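Local structure of capsid (Human calicivirus NLV/Boxer/2001/US, 4RDL) at residues K12-P17 and D251-H256; M36-D41 and M277-N282. The protein forms the protruding P domain of a norovirus capsid protein and binds histo-blood group glycans such as Lewis y, probably in attachment to host cells. One frame throughout, in Å; residues are numbered along the deposited sequence.

Interaction 1: K12-P17 and D251-H256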
loop_
_atom_site.group_PDB
_atom_site.type_symbol
_atom_site.label_atom_id
_atom_site.label_comp_id
_atom_site.label_asym_id
_atom_site.label_seq_id
_atom_site.Cartn_x
_atom_site.Cartn_y
_atom_site.Cartn_z
ATOM N N LYS A 12 -14.910 20.321 13.262
ATOM C CA LYS A 12 -13.532 19.856 13.137
ATOM C C LYS A 12 -12.794 20.600 12.028
ATOM O O LYS A 12 -13.262 20.648 10.890
ATOM C CB LYS A 12 -13.495 18.349 12.875
ATOM C CG LYS A 12 -12.108 17.733 12.998
ATOM C CD LYS A 12 -12.176 16.213 13.003
ATOM C CE LYS A 12 -10.867 15.603 13.477
ATOM N NZ LYS A 12 -10.914 14.110 13.518
ATOM N N PRO A 13 -11.638 21.188 12.362
ATOM C CA PRO A 13 -10.821 21.927 11.394
ATOM C C PRO A 13 -10.251 21.020 10.308
ATOM O O PRO A 13 -9.770 19.919 10.595
ATOM C CB PRO A 13 -9.680 22.486 12.250
ATOM C CG PRO A 13 -10.196 22.472 13.642
ATOM C CD PRO A 13 -11.084 21.273 13.723
ATOM N N PHE A 14 -10.314 21.490 9.069
ATOM C CA PHE A 14 -9.718 20.789 7.942
ATOM C C PHE A 14 -8.197 20.780 8.070
ATOM O O PHE A 14 -7.607 21.678 8.667
ATOM C CB PHE A 14 -10.138 21.465 6.632
ATOM C CG PHE A 14 -9.583 20.807 5.406
ATOM C CD1 PHE A 14 -10.113 19.613 4.944
ATOM C CD2 PHE A 14 -8.528 21.382 4.714
ATOM C CE1 PHE A 14 -9.594 19.001 3.813
ATOM C CE2 PHE A 14 -8.008 20.777 3.585
ATOM C CZ PHE A 14 -8.542 19.585 3.134
ATOM N N SER A 15 -7.569 19.752 7.515
ATOM C CA SER A 15 -6.117 19.660 7.479
ATOM C C SER A 15 -5.727 18.673 6.395
ATOM O O SER A 15 -6.562 17.904 5.913
ATOM C CB SER A 15 -5.561 19.194 8.827
ATOM O OG SER A 15 -5.981 17.864 9.103
ATOM N N VAL A 16 -4.463 18.720 5.989
ATOM C CA VAL A 16 -3.920 17.704 5.092
ATOM C C VAL A 16 -2.770 17.002 5.808
ATOM O O VAL A 16 -2.255 17.518 6.802
ATOM C CB VAL A 16 -3.453 18.308 3.751
ATOM C CG1 VAL A 16 -4.619 18.990 3.043
ATOM C CG2 VAL A 16 -2.289 19.277 3.953
ATOM N N PRO A 17 -2.365 15.818 5.323
ATOM C CA PRO A 17 -1.285 15.120 6.020
ATOM C C PRO A 17 -0.012 15.951 6.157
ATOM O O PRO A 17 0.388 16.680 5.241
ATOM C CB PRO A 17 -1.026 13.898 5.135
ATOM C CG PRO A 17 -2.327 13.653 4.451
ATOM C CD PRO A 17 -2.898 15.028 4.198
ATOM N N ASP A 251 -14.661 28.014 -0.755
ATOM C CA ASP A 251 -14.558 27.600 -2.152
ATOM C C ASP A 251 -13.355 26.699 -2.388
ATOM O O ASP A 251 -13.408 25.769 -3.201
ATOM C CB ASP A 251 -14.418 28.815 -3.074
ATOM C CG ASP A 251 -15.662 29.675 -3.121
ATOM O OD1 ASP A 251 -16.748 29.192 -2.738
ATOM O OD2 ASP A 251 -15.538 30.840 -3.559
ATOM N N ALA A 252 -12.256 27.003 -1.708
ATOM C CA ALA A 252 -11.014 26.263 -1.899
ATOM C C ALA A 252 -10.197 26.262 -0.619
ATOM O O ALA A 252 -10.286 27.196 0.188
ATOM C CB ALA A 252 -10.204 26.874 -3.036
ATOM N N ALA A 253 -9.409 25.207 -0.433
ATOM C CA ALA A 253 -8.465 25.133 0.669
ATOM C C ALA A 253 -7.096 25.567 0.167
ATOM O O ALA A 253 -6.519 24.911 -0.704
ATOM C CB ALA A 253 -8.401 23.706 1.228
ATOM N N LEU A 254 -6.573 26.663 0.711
ATOM C CA LEU A 254 -5.240 27.134 0.355
ATOM C C LEU A 254 -4.212 26.275 1.072
ATOM O O LEU A 254 -4.257 26.140 2.305
ATOM C CB LEU A 254 -5.048 28.603 0.768
ATOM C CG LEU A 254 -3.629 29.163 0.593
ATOM C CD1 LEU A 254 -3.240 29.219 -0.877
ATOM C CD2 LEU A 254 -3.503 30.551 1.232
ATOM N N LEU A 255 -3.297 25.691 0.294
ATOM C CA LEU A 255 -2.175 24.930 0.850
ATOM C C LEU A 255 -0.866 25.622 0.532
ATOM O O LEU A 255 -0.706 26.195 -0.554
ATOM C CB LEU A 255 -2.097 23.521 0.259
ATOM C CG LEU A 255 -3.354 22.671 0.222
ATOM C CD1 LEU A 255 -2.980 21.294 -0.318
ATOM C CD2 LEU A 255 -3.963 22.562 1.607
ATOM N N HIS A 256 0.072 25.561 1.474
ATOM C CA HIS A 256 1.450 25.907 1.185
ATOM C C HIS A 256 2.272 24.634 1.194
ATOM O O HIS A 256 2.121 23.792 2.078
ATOM C CB HIS A 256 1.993 26.917 2.191
ATOM C CG HIS A 256 1.468 28.293 1.971
ATOM N ND1 HIS A 256 1.828 29.364 2.761
ATOM C CD2 HIS A 256 0.618 28.781 1.036
ATOM C CE1 HIS A 256 1.216 30.448 2.326
ATOM N NE2 HIS A 256 0.482 30.124 1.274
#
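Phe14 and Val16, on an extended N-terminal arm, meet Ala253 and Leu255 of strand 252-258 in a buried, wholly apolar contact within the P1 subdomain of the norovirus P domain. P1 is made of chain from before and after the P2 insertion, and here the first modelled residues pack against the face of an antiparallel sheet formed largely by the later part. The arm adds no strand to that sheet: the backbones stay 8.6 Å apart, measured between the CA atoms of Phe14 and Ala253. The main chain of 252-256 is already hydrogen-bonded to strands 265-272 and 295-302 on its two flanks, so its side chains do the meeting. The two segments run in broadly the same sense, and residues two apart pair off, Phe14 with Ala253 and Val16 with Leu255, while the intervening Ser15 faces away and hydrogen-bonds His240 of helix 235-244.

Large and small match at the first pair. With CG anti to the backbone N (chi1 -179°), the Phe14 ring reaches inward and its CE2 and CD2 atoms come obliquely to the Ala253 methyl, CE2 3.8 Å from Ala253 CB; a side chain as short as alanine's leaves room for it. Phe298 meets the same ring edge-to-face, and Trp301 and Phe241 also touch it, so the arm's aromatic is set among aromatics of both sheet and helix. Val16 likewise touches Phe237 and Phe241, which places the arm between helix and strand. Next along, Pro17 packs on Asn243 of the second subunit. Leu255 turns CG anti to its own carbonyl carbon, and its two methyls diverge: the CD2 branch crosses Val16 obliquely, with CD2 3.9 Å from Val16 CG1.

Interaction 2: M36-D41 and M277-N282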
loop_
_atom_site.group_PDB
_atom_site.type_symbol
_atom_site.label_atom_id
_atom_site.label_comp_id
_atom_site.label_asym_id
_atom_site.label_seq_id
_atom_site.Cartn_x
_atom_site.Cartn_y
_atom_site.Cartn_z
ATOM N N MET A 36 5.549 16.082 -8.884
ATOM C CA MET A 36 4.268 16.602 -9.303
ATOM C C MET A 36 4.469 17.468 -10.528
ATOM O O MET A 36 5.575 17.970 -10.772
ATOM C CB MET A 36 3.536 17.338 -8.170
ATOM C CG MET A 36 4.319 18.401 -7.456
ATOM S SD MET A 36 3.281 19.230 -6.211
ATOM C CE MET A 36 4.575 19.876 -5.171
ATOM N N MET A 37 3.410 17.607 -11.317
ATOM C CA MET A 37 3.488 18.322 -12.584
ATOM C C MET A 37 2.091 18.717 -13.028
ATOM O O MET A 37 1.111 18.082 -12.637
ATOM C CB MET A 37 4.125 17.421 -13.653
ATOM C CG MET A 37 3.225 16.261 -14.072
ATOM S SD MET A 37 3.956 15.136 -15.274
ATOM C CE MET A 37 3.988 16.172 -16.735
ATOM N N VAL A 38 1.998 19.750 -13.861
ATOM C CA VAL A 38 0.772 19.988 -14.601
ATOM C C VAL A 38 0.908 19.269 -15.933
ATOM O O VAL A 38 2.016 18.941 -16.359
ATOM C CB VAL A 38 0.483 21.493 -14.804
ATOM C CG1 VAL A 38 0.412 22.186 -13.451
ATOM C CG2 VAL A 38 1.546 22.136 -15.679
ATOM N N SER A 39 -0.211 19.007 -16.588
ATOM C CA SER A 39 -0.166 18.363 -17.894
ATOM C C SER A 39 0.248 19.358 -18.963
ATOM O O SER A 39 -0.075 20.541 -18.876
ATOM C CB SER A 39 -1.540 17.800 -18.249
ATOM O OG SER A 39 -1.541 17.357 -19.590
ATOM N N ASN A 40 0.947 18.871 -19.984
ATOM C CA ASN A 40 1.172 19.668 -21.189
ATOM C C ASN A 40 -0.082 19.791 -22.059
ATOM O O ASN A 40 -0.288 20.808 -22.723
ATOM C CB ASN A 40 2.333 19.112 -22.011
ATOM C CG ASN A 40 3.677 19.507 -21.449
ATOM O OD1 ASN A 40 3.840 19.650 -20.238
ATOM N ND2 ASN A 40 4.649 19.709 -22.328
ATOM N N ASP A 41 -0.912 18.753 -22.066
ATOM C CA ASP A 41 -2.191 18.811 -22.769
ATOM C C ASP A 41 -3.289 19.217 -21.797
ATOM O O ASP A 41 -3.895 18.369 -21.145
ATOM C CB ASP A 41 -2.528 17.465 -23.416
ATOM C CG ASP A 41 -3.854 17.492 -24.183
ATOM O OD1 ASP A 41 -4.285 16.422 -24.671
ATOM O OD2 ASP A 41 -4.465 18.577 -24.301
ATOM N N MET A 277 -6.160 19.381 -6.657
ATOM C CA MET A 277 -5.561 20.688 -6.435
ATOM C C MET A 277 -5.026 21.330 -7.703
ATOM O O MET A 277 -4.800 20.662 -8.713
ATOM C CB MET A 277 -4.528 20.689 -5.298
ATOM C CG MET A 277 -3.202 20.079 -5.625
ATOM S SD MET A 277 -2.015 20.131 -4.239
ATOM C CE MET A 277 -2.665 18.899 -3.108
ATOM N N THR A 278 -4.871 22.645 -7.650
ATOM C CA THR A 278 -4.357 23.399 -8.776
ATOM C C THR A 278 -3.182 24.256 -8.351
ATOM O O THR A 278 -2.938 24.458 -7.153
ATOM C CB THR A 278 -5.413 24.333 -9.360
ATOM O OG1 THR A 278 -5.736 25.329 -8.383
ATOM C CG2 THR A 278 -6.670 23.557 -9.753
ATOM N N CYS A 279 -2.465 24.757 -9.348
ATOM C CA CYS A 279 -1.406 25.728 -9.147
ATOM C C CYS A 279 -1.414 26.654 -10.349
ATOM O O CYS A 279 -2.099 26.398 -11.336
ATOM C CB CYS A 279 -0.048 25.029 -9.082
ATOM S SG CYS A 279 0.496 24.340 -10.684
ATOM N N VAL A 280 -0.647 27.733 -10.269
ATOM C CA VAL A 280 -0.278 28.460 -11.470
ATOM C C VAL A 280 1.178 28.099 -11.736
ATOM O O VAL A 280 2.071 28.479 -10.975
ATOM C CB VAL A 280 -0.456 29.982 -11.320
ATOM C CG1 VAL A 280 0.092 30.691 -12.548
ATOM C CG2 VAL A 280 -1.922 30.316 -11.133
ATOM N N PRO A 281 1.416 27.312 -12.793
ATOM C CA PRO A 281 2.756 26.776 -13.024
ATOM C C PRO A 281 3.672 27.817 -13.626
ATOM O O PRO A 281 3.207 28.835 -14.146
ATOM C CB PRO A 281 2.507 25.659 -14.042
ATOM C CG PRO A 281 1.322 26.120 -14.803
ATOM C CD PRO A 281 0.450 26.848 -13.806
ATOM N N ASN A 282 4.969 27.559 -13.538
ATOM C CA ASN A 282 5.947 28.355 -14.253
ATOM C C ASN A 282 5.957 29.810 -13.811
ATOM O O ASN A 282 6.107 30.710 -14.634
ATOM C CB ASN A 282 5.690 28.275 -15.759
ATOM C CG ASN A 282 6.842 28.806 -16.561
ATOM O OD1 ASN A 282 7.990 28.702 -16.138
ATOM N ND2 ASN A 282 6.550 29.388 -17.719
#
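Val38 sets its two methyls against Cys279 and Pro281, so a single branched side chain carries the whole contact on its own segment. Its rotamer decides the division of labour. CG1 lies anti to the carbonyl carbon (chi1 -57°), which leaves CG2 between the backbone N and that carbon, and the resulting fork opens toward 277-282. CG1 approaches the sulfur closely, at 3.5 Å from Cys279 SG. CG2 goes instead to the proline, 4.0 Å from Pro281 CB, and it also touches CG of that ring. Pro281 CB sits nearly evenly between the two prongs, since Val38 CG1 is 4.1 Å from it, and the two side chains cross at about a right angle.

Cys279 answers with a chi1 of 70°, its SG standing between the backbone N and the carbonyl carbon and directed at the valine. A thiol is apolar enough to pack against a methyl, while the rigid proline ring supplies a hydrocarbon surface just where strand 276-279 has given way to loop. Val280, between them, faces the other way and packs on Leu308. Farther along the first segment, a weak hydrogen bond runs from Asp41 N to Ser39 OG.

Both strands are hydrogen-bonded to strand 213-220, Met37 to Tyr216 and Cys279 to Ala213, and Val38 rests on Ala213 as well. Such side-chain closure between two strands sharing a partner fits the antiparallel sheet of the P1 subdomain, in which strand 213-220 pairs with both and which is built from both ends of the P domain.

In the fold
Interactions 1 and 2 join N-terminal chain to C-terminal chain in P1 twice, one contact buried and the other at the surface, with centres 19 Å apart. They touch directly, by side-chain packing on the sheet they share: Leu255 of interaction 1 packs on Met277 at the start of interaction 2's second segment, with Leu255 CD1 3.7 Å from Met277 CE. The four segments alternate along the sequence, 12-17 and 36-41 preceding 251-256 and 277-282. The stretch between contains the P2 insertion and its glycan sites, one lined by Asp114, His116 and Trp174, another by Thr129, Gly130 and Asp131. Neither contact contributes a residue to these pockets; both belong to the framework carrying P2.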